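Local coordinates for protein cellulose hydrolase (Bacillus licheniformis, PDB 4YZT) that hydrolyses internal beta-1,4-glucosidic bonds of cellulose as a three-module endoglucanase whose catalytic module belongs to glycoside hydrolase family 5, at residues 166-171 against 197-202; 252-257 against 295-300. All coordinates share one frame; numbering follows the deposited sequence.

Both contacts belong to the parallel eight-stranded barrel of the family 5 module, contact 1 preceding contact 2 along the chain. Their centres lie about 20 Å apart and their nearest atoms about 7 Å apart. Contact 1 joins the start of helix 168-184, after the fourth strand, to the loop that leaves strand 194-196, the fifth; the Leu199 side chain there is about 12 Å from a bound glucose unit. Contact 2 packs helix 243-261 against the turn between helix 280-296 and strand 299-303, the last of the barrel. Contact 1 therefore lies at the glycan-binding end, where the strands finish, and contact 2 at the other end, where strand 299-303 begins.

Contact 1 of 2, residues 166-171 against 197-202; sequences MSAYQM and GGLEDN
Gly197 and Gly198 meet the Met171 side chain where the loop after the fifth strand of the TIM barrel passes the start of helix 168-184. Gly197 O lies 3.8 Å from Met171 CE, and the same carbonyl oxygen accepts a hydrogen bond from the side-chain amide of Asn175, one turn further along that helix. At Gly198 the thioether runs beside bare backbone, with Met171 SD 4.0 Å from Gly198 C. Met171 CG stands anti to its own backbone N (chi1 174°) and the chain then bends twice, which turns the sulfur and methyl against the two glycines. Leu199 is the main apolar partner. Both its methyls face the carbonyl oxygen of Met166, which lies 3.7 Å from Leu199 CD1 and 3.6 Å from Leu199 CD2. Leu199 CD2 also touches Met166 CG at 3.8 Å, while CD1 approaches the first turn of the helix, which is fixed by a capping box between Ser167 and Gln170. Beyond Leu199 the loop turns toward the substrate site: Glu200 pairs through its backbone with Pro163, and Asp201 OD2 accepts a bond from the backbone N of Glu162, a residue of the glycan pocket. Asn202 OD1 then caps helix 203-208 by accepting from Glu205 N. On the facing segment, the box closes with Ser167 N donating to a lone pair of Gln170 OE1 in the carbonyl plane, 2.9 Å away.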
ATOM      1  N   MET A 166      20.285  -9.341 -13.026  1.00 14.86           N
ATOM      2  CA  MET A 166      21.101  -8.913 -14.159  1.00 15.58           C
ATOM      3  C   MET A 166      21.888  -7.673 -13.747  1.00 15.48           C
ATOM      4  O   MET A 166      21.563  -7.037 -12.751  1.00 15.86           O
ATOM      5  CB  MET A 166      20.227  -8.617 -15.383  1.00 17.15           C
ATOM      6  CG  MET A 166      19.396  -7.342 -15.263  1.00 15.84           C
ATOM      7  SD  MET A 166      18.135  -7.192 -16.558  1.00 19.09           S
ATOM      8  CE  MET A 166      16.838  -8.242 -15.869  1.00 19.07           C
ATOM      9  N   SER A 167      22.923  -7.332 -14.507  1.00 19.98           N
ATOM     10  CA  SER A 167      23.713  -6.143 -14.216  1.00 21.01           C
ATOM     11  C   SER A 167      22.981  -4.876 -14.663  1.00 21.32           C
ATOM     12  O   SER A 167      21.960  -4.948 -15.345  1.00 18.27           O
ATOM     13  CB  SER A 167      25.076  -6.228 -14.901  1.00 22.12           C
ATOM     14  OG  SER A 167      24.940  -6.130 -16.311  1.00 21.80           O
ATOM     15  N   ALA A 168      23.500  -3.718 -14.262  1.00 22.51           N
ATOM     16  CA  ALA A 168      22.918  -2.447 -14.670  1.00 24.39           C
ATOM     17  C   ALA A 168      23.046  -2.283 -16.178  1.00 23.37           C
ATOM     18  O   ALA A 168      22.177  -1.707 -16.832  1.00 24.90           O
ATOM     19  CB  ALA A 168      23.589  -1.291 -13.945  1.00 27.81           C
ATOM     20  N   TYR A 169      24.134  -2.806 -16.725  1.00 22.67           N
ATOM     21  CA  TYR A 169      24.369  -2.770 -18.162  1.00 22.44           C
ATOM     22  C   TYR A 169      23.322  -3.588 -18.904  1.00 21.44           C
ATOM     23  O   TYR A 169      22.800  -3.166 -19.940  1.00 20.98           O
ATOM     24  CB  TYR A 169      25.765  -3.299 -18.487  1.00 24.47           C
ATOM     25  CG  TYR A 169      26.078  -3.263 -19.948  1.00 26.44           C
ATOM     26  CD1 TYR A 169      26.709  -2.157 -20.502  1.00 30.77           C
ATOM     27  CD2 TYR A 169      25.759  -4.329 -20.783  1.00 24.35           C
ATOM     28  CE1 TYR A 169      27.004  -2.103 -21.841  1.00 30.98           C
ATOM     29  CE2 TYR A 169      26.051  -4.283 -22.135  1.00 28.70           C
ATOM     30  CZ  TYR A 169      26.674  -3.163 -22.657  1.00 32.03           C
ATOM     31  OH  TYR A 169      26.995  -3.080 -23.998  1.00 35.70           O
ATOM     32  N   GLN A 170      23.037  -4.775 -18.375  1.00 16.67           N
ATOM     33  CA  GLN A 170      22.041  -5.653 -18.973  1.00 16.03           C
ATOM     34  C   GLN A 170      20.643  -5.050 -18.907  1.00 15.42           C
ATOM     35  O   GLN A 170      19.841  -5.195 -19.830  1.00 14.96           O
ATOM     36  CB  GLN A 170      22.053  -7.005 -18.267  1.00 15.92           C
ATOM     37  CG  GLN A 170      23.253  -7.868 -18.595  1.00 16.74           C
ATOM     38  CD  GLN A 170      23.160  -9.206 -17.898  1.00 17.82           C
ATOM     39  OE1 GLN A 170      23.211  -9.276 -16.670  1.00 16.58           O
ATOM     40  NE2 GLN A 170      22.988 -10.276 -18.677  1.00 16.92           N
ATOM     41  N   MET A 171      20.361  -4.381 -17.797  1.00 13.33           N
ATOM     42  CA  MET A 171      19.104  -3.671 -17.631  1.00 12.84           C
ATOM     43  C   MET A 171      18.942  -2.608 -18.711  1.00 15.26           C
ATOM     44  O   MET A 171      17.892  -2.485 -19.338  1.00 13.40           O
ATOM     45  CB  MET A 171      19.036  -3.014 -16.257  1.00 14.62           C
ATOM     46  CG  MET A 171      17.809  -2.140 -16.090  1.00 16.10           C
ATOM     47  SD  MET A 171      16.351  -3.092 -15.612  1.00 25.03           S
ATOM     48  CE  MET A 171      15.268  -2.846 -17.001  1.00 42.52           C
ATOM     49  N   GLY A 197      12.625   1.757 -16.176  1.00 12.57           N
ATOM     50  CA  GLY A 197      13.294   2.149 -14.950  1.00 13.33           C
ATOM     51  C   GLY A 197      14.605   1.419 -14.794  1.00 14.88           C
ATOM     52  O   GLY A 197      15.067   0.782 -15.736  1.00 14.24           O
ATOM     53  N   GLY A 198      15.199   1.515 -13.605  1.00 11.89           N
ATOM     54  CA  GLY A 198      16.426   0.801 -13.307  1.00 14.15           C
ATOM     55  C   GLY A 198      16.142  -0.519 -12.617  1.00 13.77           C
ATOM     56  O   GLY A 198      14.987  -0.934 -12.507  1.00 13.27           O
ATOM     57  N   LEU A 199      17.203  -1.192 -12.167  1.00 13.38           N
ATOM     58  CA  LEU A 199      17.056  -2.444 -11.429  1.00 11.50           C
ATOM     59  C   LEU A 199      16.074  -2.313 -10.267  1.00 11.03           C
ATOM     60  O   LEU A 199      16.127  -1.344  -9.515  1.00 11.83           O
ATOM     61  CB  LEU A 199      18.409  -2.922 -10.896  1.00 11.95           C
ATOM     62  CG  LEU A 199      19.295  -3.473 -12.007  1.00 15.30           C
ATOM     63  CD1 LEU A 199      20.740  -3.624 -11.536  1.00 18.14           C
ATOM     64  CD2 LEU A 199      18.723  -4.802 -12.478  1.00 14.02           C
ATOM     65  N   GLU A 200      15.180  -3.294 -10.159  1.00 10.41           N
ATOM     66  CA  GLU A 200      14.229  -3.410  -9.057  1.00 11.32           C
ATOM     67  C   GLU A 200      13.260  -2.230  -8.940  1.00 12.63           C
ATOM     68  O   GLU A 200      12.656  -2.041  -7.884  1.00 15.61           O
ATOM     69  CB  GLU A 200      14.992  -3.605  -7.729  1.00 16.05           C
ATOM     70  CG  GLU A 200      15.831  -4.876  -7.709  1.00 25.32           C
ATOM     71  CD  GLU A 200      16.431  -5.188  -6.344  1.00 36.51           C
ATOM     72  OE1 GLU A 200      16.658  -4.250  -5.552  1.00 40.49           O
ATOM     73  OE2 GLU A 200      16.678  -6.380  -6.062  1.00 41.56           O
ATOM     74  N   ASP A 201      13.090  -1.474 -10.033  1.00  8.39           N
ATOM     75  CA  ASP A 201      12.303  -0.243 -10.032  1.00 12.22           C
ATOM     76  C   ASP A 201      12.720   0.643  -8.865  1.00 11.59           C
ATOM     77  O   ASP A 201      11.902   1.320  -8.256  1.00 12.09           O
ATOM     78  CB  ASP A 201      10.795  -0.546  -9.963  1.00 13.97           C
ATOM     79  CG  ASP A 201      10.233  -1.016 -11.298  1.00 16.69           C
ATOM     80  OD1 ASP A 201      10.694  -0.527 -12.353  1.00 17.96           O
ATOM     81  OD2 ASP A 201       9.339  -1.886 -11.296  1.00 18.40           O
ATOM     82  N   ASN A 202      14.007   0.621  -8.545  1.00 11.47           N
ATOM     83  CA  ASN A 202      14.491   1.317  -7.366  1.00 14.69           C
ATOM     84  C   ASN A 202      14.939   2.737  -7.714  1.00 12.33           C
ATOM     85  O   ASN A 202      15.560   2.981  -8.751  1.00 11.79           O
ATOM     86  CB  ASN A 202      15.625   0.512  -6.705  1.00 15.31           C
ATOM     87  CG  ASN A 202      16.297   1.265  -5.572  1.00 18.54           C
ATOM     88  OD1 ASN A 202      17.222   2.040  -5.803  1.00 18.21           O
ATOM     89  ND2 ASN A 202      15.842   1.036  -4.344  1.00 20.35           N
TER

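Contact 2 of 2, residues 252-257 against 295-300; sequences DIKPVY and HKYQMV
Tyr257 and Tyr297 form the dense centre of this contact, in which helix 243-261 of the TIM barrel packs on the turn leading into the eighth strand. Tyr297 CD1 sits over one face of the Tyr257 ring, 3.4 Å from Tyr257 CG, but the ring planes are inclined at 50°, an oblique aromatic pair. Packing is equally close around the Met299 methyl. Its chain is extended beyond CG and delivers CE to the helix backbone, 3.4 Å from Tyr257 N and 3.6 Å from Ile253 O, with Val256 CB 3.7 Å away. The helix is kinked here, Pro255 having no N-H to give, and the bond from Tyr257 N to Ile253 O beside the methyl is weak. Gln298 is the C-prime residue of a Schellman motif that ends helix 280-296 and lets the chain swing into strand 299-303. The outer side, where Lys254 and Gln298 are partly exposed, is looser. Gln298 NE2 comes only to the edge of the Tyr257 ring, 3.9 Å from CE1. Lys254 CA lies over one face of the Tyr297 ring, and its straight chain passes the hydroxyl, CD 3.9 Å from Tyr297 OH, carrying NZ beyond the contact. Tyr297 OH bonds to Glu250 OE2, which also takes a salt bridge from Lys296. These bonds would favour a charged Glu250 and orient the Tyr297 hydroxyl, leaving apolar and aromatic surfaces to join the segments.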
ATOM      1  N   ASP A 252      14.173  11.988  -0.217  1.00 12.64           N
ATOM      2  CA  ASP A 252      14.218  10.769  -1.016  1.00 14.85           C
ATOM      3  C   ASP A 252      13.874  11.022  -2.486  1.00 16.23           C
ATOM      4  O   ASP A 252      14.564  10.530  -3.373  1.00 20.94           O
ATOM      5  CB  ASP A 252      13.264   9.706  -0.454  1.00 15.95           C
ATOM      6  CG  ASP A 252      13.920   8.832   0.607  1.00 20.07           C
ATOM      7  OD1 ASP A 252      15.147   8.952   0.812  1.00 20.38           O
ATOM      8  OD2 ASP A 252      13.207   8.013   1.227  1.00 20.26           O
ATOM      9  N   ILE A 253      12.823  11.791  -2.744  1.00 13.56           N
ATOM     10  CA  ILE A 253      12.290  11.869  -4.105  1.00 16.29           C
ATOM     11  C   ILE A 253      12.692  13.154  -4.856  1.00 13.79           C
ATOM     12  O   ILE A 253      12.693  13.172  -6.089  1.00 13.36           O
ATOM     13  CB  ILE A 253      10.750  11.721  -4.093  1.00 18.54           C
ATOM     14  CG1 ILE A 253      10.077  12.975  -3.542  1.00 19.86           C
ATOM     15  CG2 ILE A 253      10.345  10.487  -3.276  1.00 20.64           C
ATOM     16  CD1 ILE A 253       8.559  12.902  -3.604  1.00 24.77           C
ATOM     17  N   LYS A 254      13.055  14.210  -4.128  1.00 12.43           N
ATOM     18  CA  LYS A 254      13.541  15.446  -4.770  1.00 13.12           C
ATOM     19  C   LYS A 254      14.663  15.256  -5.823  1.00 13.74           C
ATOM     20  O   LYS A 254      14.632  15.903  -6.873  1.00 16.75           O
ATOM     21  CB  LYS A 254      14.010  16.442  -3.697  1.00 12.94           C
ATOM     22  CG  LYS A 254      14.475  17.798  -4.241  1.00 17.70           C
ATOM     23  CD  LYS A 254      14.888  18.721  -3.103  1.00 19.82           C
ATOM     24  CE  LYS A 254      15.344  20.077  -3.604  1.00 23.30           C
ATOM     25  NZ  LYS A 254      15.650  20.976  -2.459  1.00 25.29           N
ATOM     26  N   PRO A 255      15.660  14.382  -5.569  1.00 14.59           N
ATOM     27  CA  PRO A 255      16.693  14.211  -6.606  1.00 15.45           C
ATOM     28  C   PRO A 255      16.170  13.660  -7.935  1.00 14.98           C
ATOM     29  O   PRO A 255      16.818  13.862  -8.974  1.00 14.76           O
ATOM     30  CB  PRO A 255      17.667  13.212  -5.966  1.00 16.97           C
ATOM     31  CG  PRO A 255      17.501  13.408  -4.509  1.00 15.57           C
ATOM     32  CD  PRO A 255      16.037  13.700  -4.318  1.00 14.15           C
ATOM     33  N   VAL A 256      15.027  12.976  -7.912  1.00 14.13           N
ATOM     34  CA  VAL A 256      14.449  12.429  -9.141  1.00 13.44           C
ATOM     35  C   VAL A 256      13.828  13.572  -9.933  1.00 14.88           C
ATOM     36  O   VAL A 256      13.911  13.615 -11.165  1.00 14.45           O
ATOM     37  CB  VAL A 256      13.398  11.330  -8.852  1.00 13.98           C
ATOM     38  CG1 VAL A 256      12.728  10.862 -10.137  1.00 13.95           C
ATOM     39  CG2 VAL A 256      14.058  10.151  -8.149  1.00 15.25           C
ATOM     40  N   TYR A 257      13.221  14.510  -9.215  1.00 12.87           N
ATOM     41  CA  TYR A 257      12.760  15.731  -9.844  1.00 14.94           C
ATOM     42  C   TYR A 257      13.938  16.495 -10.445  1.00 16.93           C
ATOM     43  O   TYR A 257      13.880  16.948 -11.583  1.00 17.48           O
ATOM     44  CB  TYR A 257      12.017  16.611  -8.838  1.00 12.06           C
ATOM     45  CG  TYR A 257      11.762  17.988  -9.367  1.00 15.71           C
ATOM     46  CD1 TYR A 257      10.723  18.221 -10.255  1.00 16.42           C
ATOM     47  CD2 TYR A 257      12.559  19.056  -8.985  1.00 15.06           C
ATOM     48  CE1 TYR A 257      10.480  19.485 -10.756  1.00 18.96           C
ATOM     49  CE2 TYR A 257      12.329  20.328  -9.481  1.00 20.17           C
ATOM     50  CZ  TYR A 257      11.284  20.535 -10.366  1.00 21.80           C
ATOM     51  OH  TYR A 257      11.038  21.793 -10.860  1.00 28.11           O
ATOM     52  N   HIS A 295       2.844  15.006  -6.161  1.00 12.76           N
ATOM     53  CA  HIS A 295       2.198  16.041  -6.957  1.00 11.49           C
ATOM     54  C   HIS A 295       3.099  17.271  -7.104  1.00 12.32           C
ATOM     55  O   HIS A 295       3.258  17.798  -8.209  1.00 15.24           O
ATOM     56  CB  HIS A 295       0.844  16.424  -6.338  1.00 10.37           C
ATOM     57  CG  HIS A 295      -0.097  17.074  -7.309  1.00 12.46           C
ATOM     58  ND1 HIS A 295      -0.138  18.440  -7.506  1.00 13.73           N
ATOM     59  CD2 HIS A 295      -1.020  16.548  -8.150  1.00 13.56           C
ATOM     60  CE1 HIS A 295      -1.039  18.724  -8.429  1.00 15.05           C
ATOM     61  NE2 HIS A 295      -1.598  17.594  -8.829  1.00 14.33           N
ATOM     62  N   LYS A 296       3.684  17.723  -5.997  1.00 11.60           N
ATOM     63  CA  LYS A 296       4.595  18.871  -6.006  1.00 13.32           C
ATOM     64  C   LYS A 296       5.722  18.692  -7.016  1.00 10.85           C
ATOM     65  O   LYS A 296       6.131  19.647  -7.693  1.00 12.18           O
ATOM     66  CB  LYS A 296       5.187  19.077  -4.608  1.00 15.65           C
ATOM     67  CG  LYS A 296       6.264  20.159  -4.490  1.00 17.94           C
ATOM     68  CD  LYS A 296       6.817  20.173  -3.056  1.00 15.26           C
ATOM     69  CE  LYS A 296       7.778  21.306  -2.808  1.00 17.44           C
ATOM     70  NZ  LYS A 296       8.363  21.228  -1.432  1.00 18.34           N
ATOM     71  N   TYR A 297       6.242  17.472  -7.106  1.00 11.74           N
ATOM     72  CA  TYR A 297       7.388  17.238  -7.979  1.00 13.51           C
ATOM     73  C   TYR A 297       6.968  16.625  -9.316  1.00 14.60           C
ATOM     74  O   TYR A 297       7.796  16.082 -10.040  1.00 14.17           O
ATOM     75  CB  TYR A 297       8.433  16.376  -7.262  1.00 13.25           C
ATOM     76  CG  TYR A 297       9.143  17.150  -6.160  1.00 12.89           C
ATOM     77  CD1 TYR A 297       9.975  18.217  -6.465  1.00 13.89           C
ATOM     78  CD2 TYR A 297       8.971  16.820  -4.817  1.00 13.09           C
ATOM     79  CE1 TYR A 297      10.616  18.942  -5.472  1.00 13.81           C
ATOM     80  CE2 TYR A 297       9.614  17.544  -3.814  1.00 14.68           C
ATOM     81  CZ  TYR A 297      10.440  18.597  -4.159  1.00 15.38           C
ATOM     82  OH  TYR A 297      11.076  19.330  -3.181  1.00 16.01           O
ATOM     83  N   GLN A 298       5.682  16.749  -9.638  1.00 13.07           N
ATOM     84  CA  GLN A 298       5.151  16.315 -10.931  1.00 14.93           C
ATOM     85  C   GLN A 298       5.377  14.829 -11.248  1.00 11.85           C
ATOM     86  O   GLN A 298       5.710  14.480 -12.385  1.00 15.01           O
ATOM     87  CB  GLN A 298       5.753  17.168 -12.051  1.00 16.76           C
ATOM     88  CG  GLN A 298       5.578  18.668 -11.832  1.00 20.76           C
ATOM     89  CD  GLN A 298       6.364  19.480 -12.837  1.00 27.52           C
ATOM     90  OE1 GLN A 298       6.383  19.162 -14.020  1.00 29.90           O
ATOM     91  NE2 GLN A 298       7.037  20.518 -12.368  1.00 31.04           N
ATOM     92  N   MET A 299       5.158  13.967 -10.254  1.00 11.52           N
ATOM     93  CA  MET A 299       5.274  12.521 -10.413  1.00 11.86           C
ATOM     94  C   MET A 299       3.920  11.853 -10.196  1.00 13.24           C
ATOM     95  O   MET A 299       3.253  12.119  -9.205  1.00 11.75           O
ATOM     96  CB  MET A 299       6.291  11.953  -9.423  1.00 12.22           C
ATOM     97  CG  MET A 299       7.659  12.569  -9.567  1.00 15.31           C
ATOM     98  SD  MET A 299       8.620  12.271  -8.097  1.00 13.76           S
ATOM     99  CE  MET A 299      10.157  13.056  -8.587  1.00 15.48           C
ATOM    100  N   VAL A 300       3.515  11.003 -11.131  1.00 12.63           N
ATOM    101  CA  VAL A 300       2.214  10.346 -11.046  1.00 11.15           C
ATOM    102  C   VAL A 300       2.263   9.237  -9.990  1.00  8.68           C
ATOM    103  O   VAL A 300       3.035   8.285 -10.123  1.00  8.54           O
ATOM    104  CB  VAL A 300       1.812   9.740 -12.397  1.00  9.96           C
ATOM    105  CG1 VAL A 300       0.494   8.962 -12.276  1.00 10.15           C
ATOM    106  CG2 VAL A 300       1.734  10.804 -13.489  1.00  8.92           C
TER